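Local structure of desmoplakin (Homo sapiens, 3R6N) at residues L237-R248 with W360-V371. The protein probably helps to link the desmosome, a cell-cell adhesion junction, to the cytoskeleton, this fragment forming a rigid rod of spectrin repeats in the plakin domain. Numbering follows the deposited sequence.
Sequences LLEQIKELEKER and WNQLYINMKSLV
Trp360 reaches across to Leu244 where two antiparallel helices of the spectrin-repeat rod, 234-265 and 340-384, pack side by side; the axes of segments 237-248 and 360-371 approach to 10.2 Å, with their N-to-C directions 154° apart. An SH3 domain lies in the sequence between them. The indole NE1 donates to Leu244 O at 2.8 Å, a somewhat bent bond (134° at the hydrogen) in which the oxygen lies at the ring edge, close to its plane. Arg248 N, the donor expected four residues on, is 3.6 Å from Leu244 O, so the indole probably takes over much of its part. CG anti to the backbone N (chi1 -168°) swings the indole toward helix 234-265, and Arg248 lays its aliphatic chain over one indole face, CD 4.0 Å from the centre of the six-membered ring. Glu247 OE2 forms a salt bridge with Lys225 NZ and a hydrogen bond with Tyr226 OH. On the far side of segment 360-371, Asn366 O accepts from both Ser369 OG (2.7 Å) and Leu370 N, while Asn366 OD1 is hydrogen-bonded to Ser420 OG and Glu421 N. Between the helices the packing is knobs-into-holes: Ile241 sits among Tyr364, Met367, Lys368 and Val371, and Met367 CE lies 3.5 Å from Leu244 CD2, tip to tip.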
loop_
_atom_site.group_PDB
_atom_site.type_symbol
_atom_site.label_atom_id
_atom_site.label_comp_id
_atom_site.label_asym_id
_atom_site.label_seq_id
_atom_site.Cartn_x
_atom_site.Cartn_y
_atom_site.Cartn_z
ATOM N N LEU A 237 30.489 9.417 43.168
ATOM C CA LEU A 237 29.184 10.010 42.889
ATOM C C LEU A 237 29.233 10.987 41.721
ATOM O O LEU A 237 28.459 10.875 40.769
ATOM C CB LEU A 237 28.644 10.727 44.126
ATOM C CG LEU A 237 28.011 9.860 45.211
ATOM C CD1 LEU A 237 27.658 10.708 46.420
ATOM C CD2 LEU A 237 26.780 9.153 44.666
ATOM N N LEU A 238 30.144 11.950 41.804
ATOM C CA LEU A 238 30.259 12.986 40.785
ATOM C C LEU A 238 30.511 12.396 39.398
ATOM O O LEU A 238 30.113 12.974 38.387
ATOM C CB LEU A 238 31.363 13.980 41.155
ATOM C CG LEU A 238 31.212 14.659 42.518
ATOM C CD1 LEU A 238 32.330 15.662 42.739
ATOM C CD2 LEU A 238 29.855 15.335 42.636
ATOM N N GLU A 239 31.171 11.242 39.362
ATOM C CA GLU A 239 31.472 10.564 38.107
ATOM C C GLU A 239 30.261 9.787 37.605
ATOM O O GLU A 239 30.030 9.690 36.399
ATOM C CB GLU A 239 32.670 9.629 38.285
ATOM C CG GLU A 239 33.966 10.353 38.621
ATOM C CD GLU A 239 34.920 9.503 39.440
ATOM O OE1 GLU A 239 34.474 8.478 40.000
ATOM O OE2 GLU A 239 36.114 9.862 39.530
ATOM N N GLN A 240 29.493 9.235 38.538
ATOM C CA GLN A 240 28.254 8.543 38.204
ATOM C C GLN A 240 27.228 9.519 37.651
ATOM O O GLN A 240 26.499 9.207 36.712
ATOM C CB GLN A 240 27.682 7.841 39.435
ATOM C CG GLN A 240 28.317 6.495 39.740
ATOM C CD GLN A 240 27.816 5.393 38.825
ATOM O OE1 GLN A 240 27.836 5.528 37.599
ATOM N NE2 GLN A 240 27.356 4.295 39.419
ATOM N N ILE A 241 27.174 10.704 38.249
ATOM C CA ILE A 241 26.264 11.750 37.805
ATOM C C ILE A 241 26.605 12.219 36.395
ATOM O O ILE A 241 25.717 12.539 35.608
ATOM C CB ILE A 241 26.292 12.956 38.755
ATOM C CG1 ILE A 241 25.687 12.578 40.103
ATOM C CG2 ILE A 241 25.530 14.124 38.161
ATOM C CD1 ILE A 241 25.505 13.754 41.026
ATOM N N LYS A 242 27.894 12.260 36.080
ATOM C CA LYS A 242 28.327 12.681 34.753
ATOM C C LYS A 242 27.892 11.681 33.687
ATOM O O LYS A 242 27.425 12.069 32.617
ATOM C CB LYS A 242 29.839 12.910 34.715
ATOM C CG LYS A 242 30.272 14.169 35.448
ATOM C CD LYS A 242 31.779 14.345 35.447
ATOM C CE LYS A 242 32.179 15.584 36.238
ATOM N NZ LYS A 242 33.656 15.721 36.373
ATOM N N GLU A 243 28.037 10.393 33.983
ATOM C CA GLU A 243 27.541 9.358 33.085
ATOM C C GLU A 243 26.018 9.394 33.037
ATOM O O GLU A 243 25.407 9.166 31.994
ATOM C CB GLU A 243 28.014 7.973 33.530
ATOM C CG GLU A 243 29.408 7.608 33.056
ATOM C CD GLU A 243 29.777 6.177 33.399
ATOM O OE1 GLU A 243 30.113 5.915 34.574
ATOM O OE2 GLU A 243 29.723 5.313 32.496
ATOM N N LEU A 244 25.413 9.691 34.179
ATOM C CA LEU A 244 23.965 9.735 34.295
ATOM C C LEU A 244 23.382 10.848 33.430
ATOM O O LEU A 244 22.203 10.824 33.087
ATOM C CB LEU A 244 23.565 9.942 35.756
ATOM C CG LEU A 244 22.116 9.644 36.135
ATOM C CD1 LEU A 244 21.861 8.147 36.103
ATOM C CD2 LEU A 244 21.810 10.210 37.511
ATOM N N GLU A 245 24.209 11.827 33.084
ATOM C CA GLU A 245 23.755 12.940 32.260
ATOM C C GLU A 245 23.968 12.654 30.778
ATOM O O GLU A 245 23.300 13.233 29.922
ATOM C CB GLU A 245 24.436 14.243 32.682
ATOM C CG GLU A 245 24.186 14.596 34.141
ATOM C CD GLU A 245 24.557 16.024 34.482
ATOM O OE1 GLU A 245 24.261 16.925 33.669
ATOM O OE2 GLU A 245 25.139 16.246 35.565
ATOM N N LYS A 246 24.898 11.751 30.478
ATOM C CA LYS A 246 25.064 11.266 29.115
ATOM C C LYS A 246 23.859 10.411 28.756
ATOM O O LYS A 246 23.405 10.407 27.614
ATOM C CB LYS A 246 26.342 10.436 28.973
ATOM C CG LYS A 246 27.475 11.132 28.232
ATOM C CD LYS A 246 28.217 12.107 29.132
ATOM C CE LYS A 246 29.439 12.685 28.431
ATOM N NZ LYS A 246 30.286 13.492 29.359
ATOM N N GLU A 247 23.346 9.694 29.750
ATOM C CA GLU A 247 22.203 8.809 29.559
ATOM C C GLU A 247 20.956 9.584 29.165
ATOM O O GLU A 247 20.225 9.177 28.263
ATOM C CB GLU A 247 21.927 8.012 30.833
ATOM C CG GLU A 247 23.023 7.026 31.210
ATOM C CD GLU A 247 22.871 5.684 30.519
ATOM O OE1 GLU A 247 21.977 5.553 29.656
ATOM O OE2 GLU A 247 23.644 4.758 30.849
ATOM N N ARG A 248 20.710 10.697 29.847
ATOM C CA ARG A 248 19.529 11.503 29.564
ATOM C C ARG A 248 19.523 11.964 28.113
ATOM O O ARG A 248 18.482 11.971 27.458
ATOM C CB ARG A 248 19.439 12.707 30.505
ATOM C CG ARG A 248 18.173 13.528 30.308
ATOM C CD ARG A 248 18.167 14.780 31.166
ATOM N NE ARG A 248 17.050 15.663 30.832
ATOM C CZ ARG A 248 15.822 15.533 31.324
ATOM N NH1 ARG A 248 15.547 14.555 32.175
ATOM N NH2 ARG A 248 14.868 16.382 30.966
ATOM N N TRP A 360 14.792 7.839 35.756
ATOM C CA TRP A 360 15.960 8.700 35.645
ATOM C C TRP A 360 15.854 9.842 36.644
ATOM O O TRP A 360 16.806 10.138 37.363
ATOM C CB TRP A 360 16.079 9.257 34.226
ATOM C CG TRP A 360 17.399 9.916 33.938
ATOM C CD1 TRP A 360 18.475 9.351 33.318
ATOM C CD2 TRP A 360 17.781 11.264 34.254
ATOM N NE1 TRP A 360 19.501 10.260 33.228
ATOM C CE2 TRP A 360 19.102 11.442 33.794
ATOM C CE3 TRP A 360 17.134 12.337 34.877
ATOM C CZ2 TRP A 360 19.787 12.644 33.940
ATOM C CZ3 TRP A 360 17.819 13.529 35.021
ATOM C CH2 TRP A 360 19.130 13.673 34.554
ATOM N N ASN A 361 14.688 10.477 36.687
ATOM C CA ASN A 361 14.458 11.587 37.606
ATOM C C ASN A 361 14.687 11.197 39.063
ATOM O O ASN A 361 15.205 11.986 39.849
ATOM C CB ASN A 361 13.051 12.163 37.432
ATOM C CG ASN A 361 12.946 13.100 36.245
ATOM O OD1 ASN A 361 13.947 13.641 35.773
ATOM N ND2 ASN A 361 11.726 13.301 35.758
ATOM N N GLN A 362 14.303 9.976 39.415
ATOM C CA GLN A 362 14.453 9.498 40.784
ATOM C C GLN A 362 15.922 9.246 41.119
ATOM O O GLN A 362 16.411 9.695 42.153
ATOM C CB GLN A 362 13.624 8.231 41.012
ATOM C CG GLN A 362 13.451 7.850 42.479
ATOM C CD GLN A 362 12.376 8.664 43.182
ATOM O OE1 GLN A 362 12.645 9.732 43.735
ATOM N NE2 GLN A 362 11.148 8.154 43.170
ATOM N N LEU A 363 16.623 8.536 40.242
ATOM C CA LEU A 363 18.042 8.253 40.446
ATOM C C LEU A 363 18.876 9.526 40.483
ATOM O O LEU A 363 19.884 9.597 41.181
ATOM C CB LEU A 363 18.583 7.335 39.349
ATOM C CG LEU A 363 17.964 5.945 39.200
ATOM C CD1 LEU A 363 18.646 5.189 38.068
ATOM C CD2 LEU A 363 18.056 5.166 40.501
ATOM N N TYR A 364 18.461 10.526 39.716
ATOM C CA TYR A 364 19.203 11.776 39.628
ATOM C C TYR A 364 19.156 12.518 40.955
ATOM O O TYR A 364 20.181 12.713 41.608
ATOM C CB TYR A 364 18.622 12.651 38.520
ATOM C CG TYR A 364 19.449 13.872 38.181
ATOM C CD1 TYR A 364 20.692 13.746 37.570
ATOM C CD2 TYR A 364 18.975 15.152 38.448
ATOM C CE1 TYR A 364 21.446 14.860 37.247
ATOM C CE2 TYR A 364 19.723 16.272 38.127
ATOM C CZ TYR A 364 20.957 16.119 37.527
ATOM O OH TYR A 364 21.706 17.230 37.204
ATOM N N ILE A 365 17.955 12.922 41.350
ATOM C CA ILE A 365 17.769 13.670 42.584
ATOM C C ILE A 365 18.271 12.879 43.782
ATOM O O ILE A 365 18.718 13.457 44.767
ATOM C CB ILE A 365 16.294 14.053 42.796
ATOM C CG1 ILE A 365 15.437 12.799 42.955
ATOM C CG2 ILE A 365 15.791 14.903 41.637
ATOM C CD1 ILE A 365 13.948 13.073 42.910
ATOM N N ASN A 366 18.197 11.555 43.692
ATOM C CA ASN A 366 18.727 10.701 44.745
ATOM C C ASN A 366 20.211 10.947 44.949
ATOM O O ASN A 366 20.669 11.129 46.075
ATOM C CB ASN A 366 18.481 9.224 44.436
ATOM C CG ASN A 366 17.169 8.721 45.004
ATOM O OD1 ASN A 366 16.686 9.225 46.018
ATOM N ND2 ASN A 366 16.586 7.721 44.353
ATOM N N MET A 367 20.960 10.961 43.854
ATOM C CA MET A 367 22.394 11.199 43.931
ATOM C C MET A 367 22.704 12.664 44.214
ATOM O O MET A 367 23.587 12.971 45.012
ATOM C CB MET A 367 23.085 10.730 42.654
ATOM C CG MET A 367 22.775 9.283 42.320
ATOM S SD MET A 367 24.083 8.457 41.402
ATOM C CE MET A 367 24.212 9.517 39.967
ATOM N N LYS A 368 21.970 13.566 43.572
ATOM C CA LYS A 368 22.157 14.994 43.803
ATOM C C LYS A 368 22.024 15.334 45.284
ATOM O O LYS A 368 22.685 16.246 45.787
ATOM C CB LYS A 368 21.171 15.816 42.966
ATOM C CG LYS A 368 21.749 16.309 41.644
ATOM C CD LYS A 368 22.842 17.349 41.877
ATOM C CE LYS A 368 23.899 17.332 40.777
ATOM N NZ LYS A 368 23.351 17.711 39.446
ATOM N N SER A 369 21.172 14.590 45.980
ATOM C CA SER A 369 20.957 14.811 47.401
ATOM C C SER A 369 22.052 14.142 48.213
ATOM O O SER A 369 22.388 14.595 49.304
ATOM C CB SER A 369 19.592 14.276 47.832
ATOM O OG SER A 369 19.575 12.860 47.807
ATOM N N LEU A 370 22.604 13.056 47.685
ATOM C CA LEU A 370 23.681 12.365 48.375
ATOM C C LEU A 370 24.964 13.176 48.271
ATOM O O LEU A 370 25.872 13.029 49.088
ATOM C CB LEU A 370 23.888 10.965 47.803
ATOM C CG LEU A 370 24.904 10.123 48.576
ATOM C CD1 LEU A 370 24.468 9.965 50.025
ATOM C CD2 LEU A 370 25.103 8.769 47.919
ATOM N N VAL A 371 25.030 14.040 47.262
ATOM C CA VAL A 371 26.183 14.912 47.078
ATOM C C VAL A 371 26.099 16.122 48.002
ATOM O O VAL A 371 27.102 16.546 48.573
ATOM C CB VAL A 371 26.314 15.393 45.619
ATOM C CG1 VAL A 371 27.499 16.332 45.476
ATOM C CG2 VAL A 371 26.463 14.209 44.680
#